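Local atomic coordinates of divalent-cation tolerance protein CutA (Thermus thermophilus, PDB entry 1NZA), a protein that is probably involved in resistance toward heavy metals and works as a homotrimer in the cytoplasm. Residues A[13-18]-A[51-56]; A[62-67]-A[80-85]. All coordinates share one frame; numbering follows the deposited sequence.

Contact 1: residues A[13-18]-A[51-56]; sequences EVARTI and QELLLL. With NA (sodium ion), chain B.
Leu55 extends from strand 47-60 toward the helix to meet Ala15 and Ile18, which lie one helical turn apart on helix 12-24. Its CB leads to CG, turned anti to the carbonyl carbon (chi1 -55°), and there the chain forks toward two different partners. One branch, CD1, comes to 3.6 Å from Ile18 CG2; the side chains of Leu55 and Ile18 cross at about a right angle. The other, CD2, meets the Ala15 methyl, 3.8 Å from Ala15 CB. Two positions earlier on the same face of the strand, Leu53 CD2 touches that methyl more loosely, at 4.2 Å from Ala15 CB. The axes of 13-18 and 51-56 approach to 9.1 Å and run nearly parallel, at 17°, with the short Ala15 methyl facing the strand. Glu52 projects from the other face of the strand and binds a sodium ion with both carboxylate oxygens, OE1 and OE2 each 2.4 Å from the metal. Two waters and Thr8 also bind the ion, and Ser39 hydrogen-bonds OE1 of Glu52. Helix 12-24 thus lies on the antiparallel sheet: Val9 of strand 2-9 touches Ala15 and Leu53, while Ile33 of strand 30-42 touches Leu53 and Leu55.

Contact 2: residues A[62-67]-A[80-85]; sequences HAFPKL and PEIVAL
The second helix of the ferredoxin-like alpha+beta sandwich, 64-74, rests its first turn on strand 82-86, outermost in this chain's sheet, through Phe64 and Leu67, and all four residues that touch are buried. Phe64 has CG anti to its own nitrogen (chi1 -167°), which carries the ring out to the strand. Ring atom CE1 meets two methyl groups, 3.9 Å from Ile82 CG2 and 4.0 Å from Ala84 CB, both oblique to the ring. Ile82 CG2 is shared by Phe64 and Leu67, for Leu67 CD2 also approaches it, at 4.0 Å. The side chains of Leu67 and Ile82 run past one another in opposite directions. Although CB of Leu67 does not point at the strand, the end of its chain comes nearer to it. Ile82 and Ala84, two residues apart, present the same face of the strand to the helix, whereas Val83 between them points away. Val5 of strand 2-9 touches both Phe64 and Ala84, and Leu67 continues across the sheet onto Val57 and Thr59 of strand 47-60. On the other side, Val83 and Ala84 pair antiparallel with a strand of the third subunit, which carries the antiparallel sheet from one subunit into the next.

In the fold
The two contacts show how separate helices can cover one face of a single antiparallel sheet: contact 1 places helix 12-24 over strand 47-60, an inner strand, and contact 2 places helix 64-74 against strand 82-86, the outermost on its side within this chain. Their centres are 15 Å apart and their nearest atoms about 5 Å apart, without touching. Strand 2-9 lies between the two strands and is hydrogen-bonded to both. Its Thr8 binds the sodium ion with Glu52 of contact 1 and also hydrogen-bonds Glu81, in the strand segment of contact 2; the side chain of Ile82 is about 10 Å from a sodium ion. Residues 51-56 and 80-85 both also meet the third subunit.

Contact 1: residues A[13-18]-A[51-56]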
# COMPACT_ATOMS: atom_id res chain seq x y z
N GLU A 13 17.26 -6.57 -8.83
CA GLU A 13 17.68 -7.96 -8.94
C GLU A 13 16.96 -8.84 -7.92
O GLU A 13 16.35 -9.84 -8.27
CB GLU A 13 19.20 -8.07 -8.73
CG GLU A 13 19.73 -9.50 -8.64
CD GLU A 13 19.59 -10.28 -9.93
OE1 GLU A 13 20.13 -9.82 -10.96
OE2 GLU A 13 18.94 -11.34 -9.92
N VAL A 14 17.06 -8.45 -6.65
CA VAL A 14 16.42 -9.20 -5.58
C VAL A 14 14.91 -9.13 -5.72
O VAL A 14 14.20 -10.11 -5.52
CB VAL A 14 16.82 -8.65 -4.19
CG1 VAL A 14 15.95 -9.27 -3.10
CG2 VAL A 14 18.29 -8.96 -3.91
N ALA A 15 14.41 -7.95 -6.07
CA ALA A 15 12.98 -7.76 -6.25
C ALA A 15 12.42 -8.80 -7.22
O ALA A 15 11.46 -9.50 -6.91
CB ALA A 15 12.69 -6.35 -6.75
N ARG A 16 13.02 -8.90 -8.40
CA ARG A 16 12.56 -9.84 -9.41
C ARG A 16 12.74 -11.30 -9.00
O ARG A 16 11.85 -12.13 -9.24
CB ARG A 16 13.29 -9.57 -10.73
CG ARG A 16 12.95 -8.22 -11.33
CD ARG A 16 13.64 -8.03 -12.67
NE ARG A 16 13.17 -9.00 -13.66
CZ ARG A 16 12.00 -8.92 -14.28
NH1 ARG A 16 11.65 -9.85 -15.16
NH2 ARG A 16 11.17 -7.91 -14.03
N THR A 17 13.88 -11.62 -8.39
CA THR A 17 14.15 -12.98 -7.95
C THR A 17 13.08 -13.43 -6.95
O THR A 17 12.52 -14.53 -7.06
CB THR A 17 15.52 -13.08 -7.28
OG1 THR A 17 16.54 -12.67 -8.20
CG2 THR A 17 15.80 -14.51 -6.82
N ILE A 18 12.80 -12.58 -5.97
CA ILE A 18 11.78 -12.92 -4.97
C ILE A 18 10.38 -12.97 -5.58
O ILE A 18 9.61 -13.89 -5.30
CB ILE A 18 11.82 -11.93 -3.79
CG1 ILE A 18 13.07 -12.18 -2.95
CG2 ILE A 18 10.57 -12.07 -2.93
CD1 ILE A 18 13.27 -11.18 -1.83
N GLN A 51 18.05 2.90 -0.28
CA GLN A 51 17.28 2.96 -1.53
C GLN A 51 16.68 1.57 -1.68
O GLN A 51 17.40 0.57 -1.60
CB GLN A 51 18.19 3.24 -2.71
CG GLN A 51 18.92 4.54 -2.61
CD GLN A 51 19.77 4.79 -3.83
OE1 GLN A 51 19.24 4.98 -4.93
NE2 GLN A 51 21.08 4.77 -3.66
N GLU A 52 15.37 1.50 -1.90
CA GLU A 52 14.71 0.21 -2.00
C GLU A 52 13.60 0.15 -3.03
O GLU A 52 13.28 1.15 -3.67
CB GLU A 52 14.08 -0.17 -0.66
CG GLU A 52 15.03 -0.24 0.53
CD GLU A 52 14.36 -0.82 1.75
OE1 GLU A 52 13.35 -0.24 2.20
OE2 GLU A 52 14.83 -1.86 2.24
N LEU A 53 13.03 -1.04 -3.17
CA LEU A 53 11.90 -1.29 -4.05
C LEU A 53 10.89 -1.99 -3.17
O LEU A 53 11.27 -2.71 -2.23
CB LEU A 53 12.27 -2.19 -5.22
CG LEU A 53 13.21 -1.58 -6.26
CD1 LEU A 53 14.66 -1.80 -5.86
CD2 LEU A 53 12.93 -2.23 -7.60
N LEU A 54 9.62 -1.78 -3.46
CA LEU A 54 8.55 -2.38 -2.68
C LEU A 54 7.89 -3.50 -3.44
O LEU A 54 7.62 -3.37 -4.62
CB LEU A 54 7.50 -1.32 -2.35
CG LEU A 54 6.21 -1.75 -1.63
CD1 LEU A 54 6.52 -2.14 -0.20
CD2 LEU A 54 5.20 -0.61 -1.65
N LEU A 55 7.63 -4.61 -2.76
CA LEU A 55 6.93 -5.72 -3.39
C LEU A 55 5.56 -5.79 -2.72
O LEU A 55 5.48 -5.77 -1.49
CB LEU A 55 7.64 -7.06 -3.15
CG LEU A 55 9.12 -7.27 -3.50
CD1 LEU A 55 9.37 -8.76 -3.61
CD2 LEU A 55 9.47 -6.59 -4.80
N LEU A 56 4.50 -5.82 -3.52
CA LEU A 56 3.13 -5.96 -3.00
C LEU A 56 2.76 -7.37 -3.43
O LEU A 56 2.58 -7.63 -4.62
CB LEU A 56 2.17 -4.95 -3.63
CG LEU A 56 2.44 -3.46 -3.39
CD1 LEU A 56 1.31 -2.62 -3.97
CD2 LEU A 56 2.55 -3.21 -1.92
NA NA B . 13.15 -1.87 3.98
O HOH W 1 11.13 -0.84 5.12
O HOH W 2 14.62 -0.43 5.23

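Contact 2: residues A[62-67]-A[80-85]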
# COMPACT_ATOMS: atom_id res chain seq x y z
N HIS A 62 -2.59 -19.10 4.64
CA HIS A 62 -2.11 -20.47 4.62
C HIS A 62 -0.74 -20.58 3.98
O HIS A 62 0.07 -21.44 4.35
CB HIS A 62 -3.10 -21.38 3.88
CG HIS A 62 -2.67 -22.82 3.82
ND1 HIS A 62 -1.70 -23.27 2.96
CD2 HIS A 62 -3.07 -23.90 4.53
CE1 HIS A 62 -1.51 -24.56 3.14
NE2 HIS A 62 -2.33 -24.97 4.09
N ALA A 63 -0.46 -19.71 3.01
CA ALA A 63 0.82 -19.73 2.32
C ALA A 63 1.86 -18.88 3.04
O ALA A 63 3.05 -19.12 2.93
CB ALA A 63 0.65 -19.23 0.89
N PHE A 64 1.39 -17.89 3.81
CA PHE A 64 2.29 -16.98 4.52
C PHE A 64 3.47 -17.61 5.24
O PHE A 64 4.60 -17.16 5.09
CB PHE A 64 1.50 -16.11 5.51
CG PHE A 64 2.30 -14.95 6.03
CD1 PHE A 64 2.66 -13.90 5.18
CD2 PHE A 64 2.73 -14.92 7.35
CE1 PHE A 64 3.43 -12.85 5.64
CE2 PHE A 64 3.51 -13.86 7.82
CZ PHE A 64 3.86 -12.82 6.96
N PRO A 65 3.24 -18.66 6.06
CA PRO A 65 4.36 -19.28 6.77
C PRO A 65 5.46 -19.74 5.81
O PRO A 65 6.65 -19.56 6.08
CB PRO A 65 3.71 -20.46 7.50
CG PRO A 65 2.32 -19.96 7.74
CD PRO A 65 1.97 -19.30 6.43
N LYS A 66 5.05 -20.33 4.69
CA LYS A 66 5.99 -20.82 3.69
C LYS A 66 6.61 -19.63 2.95
O LYS A 66 7.78 -19.66 2.57
CB LYS A 66 5.29 -21.75 2.70
CG LYS A 66 4.76 -23.04 3.31
CD LYS A 66 3.54 -22.80 4.20
CE LYS A 66 3.01 -24.11 4.76
NZ LYS A 66 1.82 -23.91 5.63
N LEU A 67 5.82 -18.59 2.75
CA LEU A 67 6.30 -17.40 2.08
C LEU A 67 7.43 -16.77 2.89
O LEU A 67 8.47 -16.40 2.34
CB LEU A 67 5.16 -16.40 1.88
CG LEU A 67 5.48 -15.04 1.27
CD1 LEU A 67 4.23 -14.46 0.64
CD2 LEU A 67 6.03 -14.11 2.33
N PRO A 80 14.43 -9.22 7.19
CA PRO A 80 13.70 -8.53 6.13
C PRO A 80 12.30 -8.11 6.53
O PRO A 80 11.65 -8.76 7.35
CB PRO A 80 13.68 -9.56 5.01
CG PRO A 80 13.56 -10.84 5.76
CD PRO A 80 14.55 -10.66 6.89
N GLU A 81 11.83 -7.01 5.95
CA GLU A 81 10.49 -6.55 6.25
C GLU A 81 9.51 -7.44 5.51
O GLU A 81 9.59 -7.57 4.29
CB GLU A 81 10.28 -5.11 5.77
CG GLU A 81 8.81 -4.70 5.85
CD GLU A 81 8.55 -3.34 5.24
OE1 GLU A 81 7.46 -2.79 5.51
OE2 GLU A 81 9.41 -2.83 4.50
N ILE A 82 8.61 -8.06 6.26
CA ILE A 82 7.56 -8.90 5.69
C ILE A 82 6.33 -8.66 6.55
O ILE A 82 6.21 -9.21 7.64
CB ILE A 82 7.89 -10.41 5.77
CG1 ILE A 82 9.30 -10.67 5.24
CG2 ILE A 82 6.88 -11.20 4.94
CD1 ILE A 82 9.72 -12.14 5.30
N VAL A 83 5.41 -7.82 6.07
CA VAL A 83 4.20 -7.52 6.82
C VAL A 83 2.97 -7.79 5.97
O VAL A 83 2.90 -7.39 4.81
CB VAL A 83 4.17 -6.06 7.31
CG1 VAL A 83 5.43 -5.76 8.14
CG2 VAL A 83 4.07 -5.11 6.12
N ALA A 84 1.99 -8.47 6.56
CA ALA A 84 0.76 -8.80 5.84
C ALA A 84 -0.41 -7.92 6.26
O ALA A 84 -0.65 -7.72 7.45
CB ALA A 84 0.40 -10.27 6.08
N LEU A 85 -1.12 -7.38 5.27
CA LEU A 85 -2.28 -6.54 5.51
C LEU A 85 -3.49 -7.38 5.09
O LEU A 85 -3.49 -7.98 4.02
CB LEU A 85 -2.22 -5.27 4.66
CG LEU A 85 -0.92 -4.47 4.77
CD1 LEU A 85 -1.03 -3.26 3.86
CD2 LEU A 85 -0.70 -4.02 6.21